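Local coordinates for At5g01750 protein (Arabidopsis thaliana, PDB 1ZXU) that is of unknown function but might be related to the phospholipid scramblases and to the tubby-like family of membrane-tethered transcription factors, at residues K68-V71 and D76-V79; L115-K120 and I200-V205; R147-W152 and V158-E163; D100-F105 and V204-D209. One frame throughout, in Å; residues are numbered along the deposited sequence.

In this chain helix 197-211 lies within a closed antiparallel barrel, and the four contacts are of two kinds, strand to strand and strand to helix. Interaction 1 and interaction 3 join successive strands of the wall, with centres about 25 Å apart on opposite sides of the chain's centre. Interaction 2 and interaction 4, with centres about 5 Å apart, anchor helix 197-211 to the neighbouring strands 115-120 and 101-106, and share V204 and V205. Along the chain, interaction 1 closes first; interaction 3 is nested within the loops closed by interactions 2 and 4. The last helix thus ties early and late strands together, touching interaction 3 through L203 and L207 and interaction 1 through V205 and D209.

Interaction 1: K68-V71 and D76-V79; sequences KEPV and DKRV
R78 swings CG opposite its backbone nitrogen (chi1 -162°), then bends at chi2 (87°) and again at chi3, a folded course that lays its methylenes against the backbone of K68 and E69 before the guanidinium turns off. R78 CG sits 3.3 Å from K68 O, and R78 NE comes within 3.9 Å of E69 CG. The E69 chain runs extended beyond CG, and its carboxylate plane stands steeply to the guanidinium, at 79°. Between E69 OE2 and R78 NE there remain 4.6 Å, with the oxygen well out of the guanidinium plane, so the opposite charges are near without any N-H aimed at it. Each has a stronger partner: E69 forms a salt bridge with R212, while R78 NH1 donates to G52 O.

The backbones are joined at the antiparallel hydrogen-bonded pair K68 and V79, by K68 N to V79 O at 3.0 Å and V79 N to K68 O at 2.8 Å. K68 O also receives a CA-H contact from R78 CA. Alongside, the two side chains run the same way, K68 CG resting 3.7 Å from V79 CG1. Two residues on, P70 has no amide hydrogen to give; P70 CD instead rests 3.4 Å from K77 O, and the ring crosses the K77 side chain at roughly a right angle.

These segments link the end of strand 63-68 to strand 77-81. Beyond them R78 pairs through its backbone with L91 of strand 87-92, while its guanidinium reaches the C-terminal end of helix 197-211, where D209 is a long, weak ionic partner.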
loop_
_atom_site.group_PDB
_atom_site.type_symbol
_atom_site.label_atom_id
_atom_site.label_comp_id
_atom_site.label_asym_id
_atom_site.label_seq_id
_atom_site.Cartn_x
_atom_site.Cartn_y
_atom_site.Cartn_z
ATOM N N LYS A 68 -2.683 11.673 -0.087
ATOM C CA LYS A 68 -3.302 12.772 -0.857
ATOM C C LYS A 68 -2.948 12.813 -2.303
ATOM O O LYS A 68 -1.923 12.288 -2.713
ATOM C CB LYS A 68 -2.980 14.124 -0.236
ATOM C CG LYS A 68 -1.574 14.558 -0.418
ATOM C CD LYS A 68 -1.442 16.057 -0.010
ATOM C CE LYS A 68 -0.033 16.608 -0.153
ATOM N NZ LYS A 68 0.813 16.037 -1.247
ATOM N N GLU A 69 -3.814 13.460 -3.097
ATOM C CA GLU A 69 -3.448 13.786 -4.489
ATOM C C GLU A 69 -2.633 15.097 -4.368
ATOM O O GLU A 69 -3.132 16.076 -3.818
ATOM C CB GLU A 69 -4.733 14.035 -5.316
ATOM C CG GLU A 69 -5.440 12.734 -5.737
ATOM C CD GLU A 69 -6.813 12.955 -6.432
ATOM O OE1 GLU A 69 -7.226 14.121 -6.579
ATOM O OE2 GLU A 69 -7.461 11.950 -6.792
ATOM N N PRO A 70 -1.364 15.081 -4.787
ATOM C CA PRO A 70 -0.452 16.229 -4.519
ATOM C C PRO A 70 -0.822 17.465 -5.341
ATOM O O PRO A 70 -0.456 18.595 -4.913
ATOM C CB PRO A 70 0.905 15.730 -4.964
ATOM C CG PRO A 70 0.623 14.594 -5.997
ATOM C CD PRO A 70 -0.687 13.960 -5.451
ATOM N N VAL A 71 -1.494 17.247 -6.468
ATOM C CA VAL A 71 -1.822 18.395 -7.356
ATOM C C VAL A 71 -3.297 18.459 -7.671
ATOM O O VAL A 71 -3.926 17.472 -8.045
ATOM C CB VAL A 71 -0.983 18.371 -8.683
ATOM C CG1 VAL A 71 -1.375 19.534 -9.597
ATOM C CG2 VAL A 71 0.517 18.325 -8.438
ATOM N N ASP A 76 -3.974 11.432 -11.387
ATOM C CA ASP A 76 -3.166 10.296 -11.790
ATOM C C ASP A 76 -2.123 9.912 -10.706
ATOM O O ASP A 76 -1.404 8.945 -10.866
ATOM C CB ASP A 76 -2.457 10.630 -13.096
ATOM C CG ASP A 76 -1.443 11.768 -12.954
ATOM O OD1 ASP A 76 -1.769 12.823 -12.338
ATOM O OD2 ASP A 76 -0.319 11.622 -13.470
ATOM N N LYS A 77 -2.014 10.705 -9.641
ATOM C CA LYS A 77 -0.876 10.558 -8.710
ATOM C C LYS A 77 -1.424 10.646 -7.290
ATOM O O LYS A 77 -2.317 11.450 -7.006
ATOM C CB LYS A 77 0.153 11.703 -8.831
ATOM C CG LYS A 77 1.147 11.649 -9.906
ATOM C CD LYS A 77 2.292 12.604 -9.512
ATOM C CE LYS A 77 3.288 12.809 -10.649
ATOM N NZ LYS A 77 2.751 13.590 -11.809
ATOM N N ARG A 78 -0.881 9.823 -6.379
ATOM C CA ARG A 78 -1.169 10.003 -4.992
ATOM C C ARG A 78 0.176 9.922 -4.291
ATOM O O ARG A 78 1.043 9.204 -4.738
ATOM C CB ARG A 78 -2.021 8.833 -4.482
ATOM C CG ARG A 78 -2.716 9.147 -3.197
ATOM C CD ARG A 78 -4.066 9.847 -3.528
ATOM N NE ARG A 78 -4.726 9.043 -4.550
ATOM C CZ ARG A 78 -5.608 8.090 -4.287
ATOM N NH1 ARG A 78 -6.058 7.878 -3.041
ATOM N NH2 ARG A 78 -6.122 7.396 -5.305
ATOM N N VAL A 79 0.320 10.629 -3.188
ATOM C CA VAL A 79 1.499 10.468 -2.342
ATOM C C VAL A 79 1.103 10.018 -0.924
ATOM O O VAL A 79 0.043 10.382 -0.423
ATOM C CB VAL A 79 2.333 11.816 -2.284
ATOM C CG1 VAL A 79 1.543 12.904 -1.615
ATOM C CG2 VAL A 79 3.673 11.615 -1.545
#

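Interaction 2: L115-K120 and I200-V205; sequences LLYTVK and IASLVV
The ring of Y117 meets S202 at its edge: S202 OG lies close to the ring plane, 3.6 Å from Y117 CE1, and V119 CG2 from the same strand as the tyrosine also sits at the edge. F199, one turn earlier on the helix, packs with this ring in a T-shaped stack. The phenol ends in a short hydrogen bond, Y117 OH donating to S202 OG at 2.5 Å. S202 OG in turn bonds to F199 O, so the serine hydroxyl relays between the tyrosine and the helix backbone, and two polar groups are satisfied in a buried place. The S202 torsion, chi1 77°, places OG within reach of both.

Beside this polar link the contact is apolar and light: V119 CG2 approaches L203 CD2 at 4.2 Å, and V133 of strand 131-135 touches both side chains. The strand itself is locally irregular, since L116 and Y117 both face V104 in a classic beta bulge. Here Y117 and V119 join wall and helix; a hydrophobic helix held inside a closed antiparallel barrel is characteristic of the tubby-like fold, and this family belongs to that clan.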
loop_
_atom_site.group_PDB
_atom_site.type_symbol
_atom_site.label_atom_id
_atom_site.label_comp_id
_atom_site.label_asym_id
_atom_site.label_seq_id
_atom_site.Cartn_x
_atom_site.Cartn_y
_atom_site.Cartn_z
ATOM N N LEU A 115 11.981 3.913 -9.136
ATOM C CA LEU A 115 10.894 2.926 -9.176
ATOM C C LEU A 115 11.107 1.793 -8.123
ATOM O O LEU A 115 12.210 1.079 -8.108
ATOM C CB LEU A 115 10.849 2.374 -10.618
ATOM C CG LEU A 115 9.758 1.336 -10.816
ATOM C CD1 LEU A 115 8.378 1.853 -10.667
ATOM C CD2 LEU A 115 10.016 0.485 -12.157
ATOM N N LEU A 116 10.107 1.591 -7.303
ATOM C CA LEU A 116 10.153 0.543 -6.294
ATOM C C LEU A 116 9.418 -0.718 -6.780
ATOM O O LEU A 116 9.907 -1.845 -6.576
ATOM C CB LEU A 116 9.559 0.997 -4.978
ATOM C CG LEU A 116 10.412 2.002 -4.216
ATOM C CD1 LEU A 116 9.599 2.631 -3.087
ATOM C CD2 LEU A 116 11.683 1.368 -3.721
ATOM N N TYR A 117 8.240 -0.523 -7.354
ATOM C CA TYR A 117 7.482 -1.713 -7.893
ATOM C C TYR A 117 6.360 -1.230 -8.776
ATOM O O TYR A 117 5.982 -0.041 -8.767
ATOM C CB TYR A 117 6.882 -2.576 -6.784
ATOM C CG TYR A 117 6.276 -1.819 -5.639
ATOM C CD1 TYR A 117 4.911 -1.619 -5.539
ATOM C CD2 TYR A 117 7.119 -1.381 -4.589
ATOM C CE1 TYR A 117 4.369 -0.884 -4.386
ATOM C CE2 TYR A 117 6.599 -0.681 -3.494
ATOM C CZ TYR A 117 5.225 -0.435 -3.419
ATOM O OH TYR A 117 4.723 0.249 -2.292
ATOM N N THR A 118 5.864 -2.174 -9.591
ATOM C CA THR A 118 4.717 -1.923 -10.480
ATOM C C THR A 118 3.623 -2.876 -10.050
ATOM O O THR A 118 3.889 -4.011 -9.639
ATOM C CB THR A 118 5.127 -2.257 -11.922
ATOM O OG1 THR A 118 6.254 -1.410 -12.315
ATOM C CG2 THR A 118 3.946 -2.076 -12.865
ATOM N N VAL A 119 2.383 -2.404 -10.122
ATOM C CA VAL A 119 1.231 -3.198 -9.683
ATOM C C VAL A 119 0.316 -3.283 -10.893
ATOM O O VAL A 119 0.036 -2.267 -11.525
ATOM C CB VAL A 119 0.503 -2.516 -8.530
ATOM C CG1 VAL A 119 -0.682 -3.366 -8.118
ATOM C CG2 VAL A 119 1.475 -2.336 -7.332
ATOM N N LYS A 120 -0.109 -4.492 -11.226
ATOM C CA LYS A 120 -0.993 -4.686 -12.368
ATOM C C LYS A 120 -2.301 -5.280 -11.867
ATOM O O LYS A 120 -2.319 -6.207 -11.027
ATOM C CB LYS A 120 -0.381 -5.733 -13.321
ATOM C CG LYS A 120 0.951 -5.384 -13.969
ATOM C CD LYS A 120 1.423 -6.522 -14.902
ATOM C CE LYS A 120 2.839 -6.320 -15.381
ATOM N NZ LYS A 120 3.175 -7.301 -16.462
ATOM N N ILE A 200 2.536 -2.277 2.363
ATOM C CA ILE A 200 1.140 -2.668 2.480
ATOM C C ILE A 200 0.139 -1.467 2.391
ATOM O O ILE A 200 -0.892 -1.545 1.712
ATOM C CB ILE A 200 0.902 -3.482 3.758
ATOM C CG1 ILE A 200 1.863 -4.696 3.789
ATOM C CG2 ILE A 200 -0.614 -3.817 3.815
ATOM C CD1 ILE A 200 1.678 -5.679 2.615
ATOM N N ALA A 201 0.511 -0.341 2.999
ATOM C CA ALA A 201 -0.331 0.862 2.961
ATOM C C ALA A 201 -0.441 1.292 1.496
ATOM O O ALA A 201 -1.527 1.645 1.083
ATOM C CB ALA A 201 0.322 2.009 3.761
ATOM N N SER A 202 0.634 1.188 0.697
ATOM C CA SER A 202 0.446 1.581 -0.694
ATOM C C SER A 202 -0.533 0.687 -1.460
ATOM O O SER A 202 -1.279 1.144 -2.358
ATOM C CB SER A 202 1.814 1.654 -1.418
ATOM O OG SER A 202 2.246 0.337 -1.729
ATOM N N LEU A 203 -0.561 -0.614 -1.102
ATOM C CA LEU A 203 -1.499 -1.519 -1.726
ATOM C C LEU A 203 -2.938 -1.172 -1.353
ATOM O O LEU A 203 -3.838 -1.312 -2.159
ATOM C CB LEU A 203 -1.155 -2.998 -1.368
ATOM C CG LEU A 203 0.209 -3.441 -1.901
ATOM C CD1 LEU A 203 0.409 -4.956 -1.516
ATOM C CD2 LEU A 203 0.287 -3.347 -3.422
ATOM N N VAL A 204 -3.155 -0.820 -0.073
ATOM C CA VAL A 204 -4.462 -0.400 0.405
ATOM C C VAL A 204 -4.952 0.815 -0.377
ATOM O O VAL A 204 -6.122 0.860 -0.807
ATOM C CB VAL A 204 -4.405 -0.099 1.897
ATOM C CG1 VAL A 204 -5.745 0.621 2.375
ATOM C CG2 VAL A 204 -4.127 -1.434 2.666
ATOM N N VAL A 205 -4.033 1.731 -0.634
ATOM C CA VAL A 205 -4.325 2.909 -1.457
ATOM C C VAL A 205 -4.768 2.517 -2.880
ATOM O O VAL A 205 -5.764 3.022 -3.389
ATOM C CB VAL A 205 -3.160 3.901 -1.470
ATOM C CG1 VAL A 205 -3.448 5.050 -2.469
ATOM C CG2 VAL A 205 -2.934 4.448 -0.013
#

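Interaction 3: R147-W152 and V158-E163; sequences RVKGSW and VVYAGE
Four backbone hydrogen bonds hold R147-K149 to V158-Y160 as an antiparallel pair. At the hydrogen-bonded pair R147 and Y160, Y160 N reaches R147 O at 2.8 Å and R147 N returns the bond to Y160 O. At K149 and V158, K149 N gives to V158 O at 2.9 Å, whereas V158 N comes to K149 O from above the carbonyl plane, 35° out of it. Between them V148 and V159 form the non-hydrogen-bonded pair, knit by CA-H contacts to V158 O and R147 O.

The polar side-chain contact belongs to R147. Its chain bends at chi3, carrying R147 NH2 beyond the strand to G162 O at 3.0 Å, where it meets a lone pair in the carbonyl plane; G162 CA lies over one face of the guanidinium. NH1 forms a salt bridge with D165, so both terminal nitrogens are engaged.

Apolar contacts divide between the two faces. On the one bearing Y160, the K149 side chain crosses that of Y160 at about a right angle, K149 CD coming obliquely to within 3.6 Å of Y160 CE2. K149 NZ stands 5.2 Å from the Y160 ring centroid, at most a weak cation-pi attraction, while V158 CG1 lies over a face of the ring, toward the rim. On the other face V148 CG2 meets V159 CG2 at 4.2 Å, and L203 of helix 197-211 touches both valines.

The hairpin is thus amphipathic in its chemistry: V148 and V159 turn inward to the helix, while on the outer face, where V158 lies with the ring, K149 lends its methylenes to Y160 and R147 packs CG on Y160 CB.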
loop_
_atom_site.group_PDB
_atom_site.type_symbol
_atom_site.label_atom_id
_atom_site.label_comp_id
_atom_site.label_asym_id
_atom_site.label_seq_id
_atom_site.Cartn_x
_atom_site.Cartn_y
_atom_site.Cartn_z
ATOM N N ARG A 147 1.210 -10.996 -4.421
ATOM C CA ARG A 147 -0.111 -10.973 -5.046
ATOM C C ARG A 147 -1.161 -10.593 -4.003
ATOM O O ARG A 147 -1.022 -10.903 -2.813
ATOM C CB ARG A 147 -0.483 -12.296 -5.706
ATOM C CG ARG A 147 -0.187 -13.519 -4.915
ATOM C CD ARG A 147 -0.453 -14.753 -5.813
ATOM N NE ARG A 147 0.779 -15.270 -6.393
ATOM C CZ ARG A 147 1.630 -16.051 -5.737
ATOM N NH1 ARG A 147 1.377 -16.395 -4.474
ATOM N NH2 ARG A 147 2.730 -16.487 -6.340
ATOM N N VAL A 148 -2.226 -9.959 -4.454
ATOM C CA VAL A 148 -3.355 -9.710 -3.563
ATOM C C VAL A 148 -4.570 -10.493 -4.083
ATOM O O VAL A 148 -4.906 -10.411 -5.269
ATOM C CB VAL A 148 -3.712 -8.191 -3.564
ATOM C CG1 VAL A 148 -4.816 -7.906 -2.531
ATOM C CG2 VAL A 148 -2.435 -7.296 -3.295
ATOM N N LYS A 149 -5.188 -11.257 -3.193
ATOM C CA LYS A 149 -6.405 -12.026 -3.521
ATOM C C LYS A 149 -7.521 -11.587 -2.584
ATOM O O LYS A 149 -7.316 -10.769 -1.700
ATOM C CB LYS A 149 -6.110 -13.495 -3.302
ATOM C CG LYS A 149 -4.937 -13.997 -4.109
ATOM C CD LYS A 149 -4.824 -15.572 -3.994
ATOM C CE LYS A 149 -3.894 -16.108 -5.077
ATOM N NZ LYS A 149 -3.394 -17.501 -4.806
ATOM N N GLY A 150 -8.734 -12.101 -2.795
ATOM C CA GLY A 150 -9.838 -11.774 -1.877
ATOM C C GLY A 150 -10.561 -10.548 -2.387
ATOM O O GLY A 150 -10.251 -10.058 -3.467
ATOM N N SER A 151 -11.498 -10.031 -1.603
ATOM C CA SER A 151 -12.393 -8.958 -2.093
ATOM C C SER A 151 -12.399 -7.699 -1.226
ATOM O O SER A 151 -12.599 -7.799 -0.035
ATOM C CB SER A 151 -13.816 -9.507 -2.225
ATOM O OG SER A 151 -14.763 -8.456 -2.342
ATOM N N TRP A 152 -12.164 -6.534 -1.851
ATOM C CA TRP A 152 -12.240 -5.248 -1.164
ATOM C C TRP A 152 -13.604 -5.070 -0.551
ATOM O O TRP A 152 -13.723 -4.722 0.613
ATOM C CB TRP A 152 -11.927 -4.080 -2.116
ATOM C CG TRP A 152 -12.071 -2.714 -1.556
ATOM C CD1 TRP A 152 -13.111 -1.855 -1.739
ATOM C CD2 TRP A 152 -11.111 -2.016 -0.742
ATOM N NE1 TRP A 152 -12.863 -0.663 -1.068
ATOM C CE2 TRP A 152 -11.643 -0.747 -0.463
ATOM C CE3 TRP A 152 -9.865 -2.360 -0.224
ATOM C CZ2 TRP A 152 -10.971 0.182 0.332
ATOM C CZ3 TRP A 152 -9.180 -1.435 0.551
ATOM C CH2 TRP A 152 -9.734 -0.172 0.805
ATOM N N VAL A 158 -6.223 -10.406 0.975
ATOM C CA VAL A 158 -5.055 -11.041 1.598
ATOM C C VAL A 158 -3.900 -10.758 0.640
ATOM O O VAL A 158 -4.045 -10.903 -0.578
ATOM C CB VAL A 158 -5.236 -12.562 1.735
ATOM C CG1 VAL A 158 -4.025 -13.126 2.383
ATOM C CG2 VAL A 158 -6.502 -12.866 2.605
ATOM N N VAL A 159 -2.760 -10.350 1.195
ATOM C CA VAL A 159 -1.556 -10.144 0.401
ATOM C C VAL A 159 -0.606 -11.323 0.692
ATOM O O VAL A 159 -0.312 -11.610 1.873
ATOM C CB VAL A 159 -0.821 -8.835 0.807
ATOM C CG1 VAL A 159 0.303 -8.517 -0.167
ATOM C CG2 VAL A 159 -1.801 -7.617 0.796
ATOM N N TYR A 160 -0.091 -11.920 -0.404
ATOM C CA TYR A 160 0.845 -13.055 -0.315
ATOM C C TYR A 160 2.181 -12.708 -0.907
ATOM O O TYR A 160 2.237 -11.924 -1.892
ATOM C CB TYR A 160 0.305 -14.199 -1.151
ATOM C CG TYR A 160 -1.016 -14.708 -0.704
ATOM C CD1 TYR A 160 -1.093 -15.749 0.221
ATOM C CD2 TYR A 160 -2.182 -14.167 -1.209
ATOM C CE1 TYR A 160 -2.333 -16.250 0.637
ATOM C CE2 TYR A 160 -3.434 -14.652 -0.799
ATOM C CZ TYR A 160 -3.486 -15.678 0.128
ATOM O OH TYR A 160 -4.719 -16.149 0.499
ATOM N N ALA A 161 3.251 -13.298 -0.345
ATOM C CA ALA A 161 4.593 -13.249 -0.928
ATOM C C ALA A 161 4.587 -14.258 -2.073
ATOM O O ALA A 161 4.025 -15.358 -1.959
ATOM C CB ALA A 161 5.669 -13.637 0.125
ATOM N N GLY A 162 5.143 -13.867 -3.209
ATOM C CA GLY A 162 5.026 -14.666 -4.429
ATOM C C GLY A 162 5.729 -16.025 -4.296
ATOM O O GLY A 162 5.154 -17.061 -4.650
ATOM N N GLU A 163 6.960 -16.020 -3.787
ATOM C CA GLU A 163 7.872 -17.178 -3.926
ATOM C C GLU A 163 7.731 -18.233 -2.833
ATOM O O GLU A 163 8.534 -19.177 -2.765
ATOM C CB GLU A 163 9.342 -16.701 -3.990
ATOM C CG GLU A 163 9.962 -16.239 -2.639
ATOM C CD GLU A 163 8.991 -15.417 -1.788
ATOM O OE1 GLU A 163 8.408 -14.445 -2.325
ATOM O OE2 GLU A 163 8.798 -15.754 -0.596
#

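Interaction 4: D100-F105 and V204-D209; sequences DRWQVF and VVILDD
W102 and I206 meet with a methyl over a ring: I206 CG2 stands 3.6 Å from the centroid of the W102 six-membered ring and only 6° off its normal, a well-centred CH-pi contact. The hydrogen bond lies at the ring's edge. W102 NE1 donates to D209 OD2 at 3.2 Å, fairly straight at 159°; the oxygen lies in the indole plane but is met on the anti side of its carboxylate and somewhat out of the carboxylate plane, which is itself turned 75° from the ring. Methyl above and oxygen at the rim together would restrain both the tilt and the rotation of the indole. A looser apolar touch, V104 CG2 to I206 CD1 at 4.4 Å, continues the contact along the strand.

Further out, L131 packs on both W102 and I206, and V119 and L91 from the flanking strands also touch I206, so the isoleucine is packed on by side chains of several strands. V119 pairs with the W102 backbone, tying the tryptophan into the sheet. Around D209 the charges are mixed: E93 OE2 lies close to OD2, while R78 and R212 are long, weak partners of OD1. Such a like-charged neighbour would probably raise the carboxylate's affinity for a proton, and the two arginines would tend to oppose this.

Strand 101-105 and helix 204-209 run nearly antiparallel, their axes 10.9 Å apart. A helix lying within the barrel and fastened to its wall by apolar and aromatic side chains is the hallmark of the tubby-like fold, to whose clan this family belongs.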
loop_
_atom_site.group_PDB
_atom_site.type_symbol
_atom_site.label_atom_id
_atom_site.label_comp_id
_atom_site.label_asym_id
_atom_site.label_seq_id
_atom_site.Cartn_x
_atom_site.Cartn_y
_atom_site.Cartn_z
ATOM N N ASP A 100 -5.450 0.194 -14.734
ATOM C CA ASP A 100 -5.056 -1.183 -14.487
ATOM C C ASP A 100 -3.548 -1.409 -14.247
ATOM O O ASP A 100 -3.044 -2.540 -14.233
ATOM C CB ASP A 100 -5.682 -2.140 -15.530
ATOM C CG ASP A 100 -4.976 -2.121 -16.900
ATOM O OD1 ASP A 100 -4.197 -1.179 -17.194
ATOM O OD2 ASP A 100 -5.231 -3.087 -17.695
ATOM N N ARG A 101 -2.800 -0.309 -14.103
ATOM C CA ARG A 101 -1.371 -0.409 -13.931
ATOM C C ARG A 101 -0.894 0.806 -13.116
ATOM O O ARG A 101 -1.240 1.941 -13.459
ATOM C CB ARG A 101 -0.734 -0.358 -15.284
ATOM C CG ARG A 101 0.642 -0.803 -15.280
ATOM C CD ARG A 101 1.126 -0.707 -16.683
ATOM N NE ARG A 101 2.491 -0.238 -16.647
ATOM C CZ ARG A 101 3.547 -1.025 -16.507
ATOM N NH1 ARG A 101 3.406 -2.348 -16.421
ATOM N NH2 ARG A 101 4.751 -0.471 -16.485
ATOM N N TRP A 102 -0.135 0.562 -12.044
ATOM C CA TRP A 102 0.395 1.663 -11.161
ATOM C C TRP A 102 1.869 1.443 -11.021
ATOM O O TRP A 102 2.323 0.286 -10.954
ATOM C CB TRP A 102 -0.216 1.626 -9.738
ATOM C CG TRP A 102 -1.709 1.840 -9.687
ATOM C CD1 TRP A 102 -2.354 2.999 -9.387
ATOM C CD2 TRP A 102 -2.726 0.875 -10.027
ATOM N NE1 TRP A 102 -3.725 2.811 -9.471
ATOM C CE2 TRP A 102 -3.977 1.515 -9.846
ATOM C CE3 TRP A 102 -2.692 -0.480 -10.365
ATOM C CZ2 TRP A 102 -5.196 0.845 -10.046
ATOM C CZ3 TRP A 102 -3.910 -1.165 -10.574
ATOM C CH2 TRP A 102 -5.150 -0.485 -10.409
ATOM N N GLN A 103 2.645 2.534 -10.995
ATOM C CA GLN A 103 4.041 2.384 -10.535
ATOM C C GLN A 103 4.189 3.168 -9.241
ATOM O O GLN A 103 3.517 4.179 -9.042
ATOM C CB GLN A 103 5.044 2.893 -11.555
ATOM C CG GLN A 103 5.019 1.994 -12.803
ATOM C CD GLN A 103 6.165 2.193 -13.737
ATOM O OE1 GLN A 103 6.514 3.328 -14.084
ATOM N NE2 GLN A 103 6.755 1.078 -14.178
ATOM N N VAL A 104 5.091 2.697 -8.390
ATOM C CA VAL A 104 5.216 3.282 -7.068
ATOM C C VAL A 104 6.709 3.562 -6.966
ATOM O O VAL A 104 7.551 2.667 -7.220
ATOM C CB VAL A 104 4.819 2.276 -5.976
ATOM C CG1 VAL A 104 4.964 2.923 -4.594
ATOM C CG2 VAL A 104 3.354 1.879 -6.098
ATOM N N PHE A 105 6.983 4.809 -6.568
ATOM C CA PHE A 105 8.350 5.374 -6.554
ATOM C C PHE A 105 8.723 5.767 -5.155
ATOM O O PHE A 105 7.862 6.114 -4.350
ATOM C CB PHE A 105 8.366 6.662 -7.381
ATOM C CG PHE A 105 7.975 6.429 -8.826
ATOM C CD1 PHE A 105 8.967 6.114 -9.746
ATOM C CD2 PHE A 105 6.647 6.446 -9.224
ATOM C CE1 PHE A 105 8.683 5.837 -11.084
ATOM C CE2 PHE A 105 6.330 6.161 -10.612
ATOM C CZ PHE A 105 7.381 5.868 -11.527
ATOM N N VAL A 204 -3.155 -0.820 -0.073
ATOM C CA VAL A 204 -4.462 -0.400 0.405
ATOM C C VAL A 204 -4.952 0.815 -0.377
ATOM O O VAL A 204 -6.122 0.860 -0.807
ATOM C CB VAL A 204 -4.405 -0.099 1.897
ATOM C CG1 VAL A 204 -5.745 0.621 2.375
ATOM C CG2 VAL A 204 -4.127 -1.434 2.666
ATOM N N VAL A 205 -4.033 1.731 -0.634
ATOM C CA VAL A 205 -4.325 2.909 -1.457
ATOM C C VAL A 205 -4.768 2.517 -2.880
ATOM O O VAL A 205 -5.764 3.022 -3.389
ATOM C CB VAL A 205 -3.160 3.901 -1.470
ATOM C CG1 VAL A 205 -3.448 5.050 -2.469
ATOM C CG2 VAL A 205 -2.934 4.448 -0.013
ATOM N N ILE A 206 -4.016 1.634 -3.491
ATOM C CA ILE A 206 -4.383 1.123 -4.832
ATOM C C ILE A 206 -5.742 0.387 -4.827
ATOM O O ILE A 206 -6.565 0.558 -5.761
ATOM C CB ILE A 206 -3.258 0.221 -5.390
ATOM C CG1 ILE A 206 -2.035 1.088 -5.702
ATOM C CG2 ILE A 206 -3.729 -0.495 -6.641
ATOM C CD1 ILE A 206 -0.750 0.283 -5.969
ATOM N N LEU A 207 -5.996 -0.460 -3.827
ATOM C CA LEU A 207 -7.300 -1.118 -3.738
ATOM C C LEU A 207 -8.421 -0.128 -3.625
ATOM O O LEU A 207 -9.481 -0.298 -4.223
ATOM C CB LEU A 207 -7.326 -2.071 -2.555
ATOM C CG LEU A 207 -6.445 -3.300 -2.756
ATOM C CD1 LEU A 207 -6.249 -4.009 -1.453
ATOM C CD2 LEU A 207 -7.148 -4.215 -3.816
ATOM N N ASP A 208 -8.216 0.885 -2.793
ATOM C CA ASP A 208 -9.222 1.938 -2.652
ATOM C C ASP A 208 -9.460 2.643 -4.027
ATOM O O ASP A 208 -10.625 2.917 -4.389
ATOM C CB ASP A 208 -8.733 2.945 -1.646
ATOM C CG ASP A 208 -9.687 4.122 -1.510
ATOM O OD1 ASP A 208 -10.689 3.930 -0.840
ATOM O OD2 ASP A 208 -9.378 5.170 -2.087
ATOM N N ASP A 209 -8.399 2.863 -4.786
ATOM C CA ASP A 209 -8.470 3.550 -6.110
ATOM C C ASP A 209 -9.282 2.688 -7.055
ATOM O O ASP A 209 -10.133 3.212 -7.785
ATOM C CB ASP A 209 -7.088 3.710 -6.704
ATOM C CG ASP A 209 -7.064 4.708 -7.850
ATOM O OD1 ASP A 209 -7.707 5.778 -7.727
ATOM O OD2 ASP A 209 -6.392 4.398 -8.856
#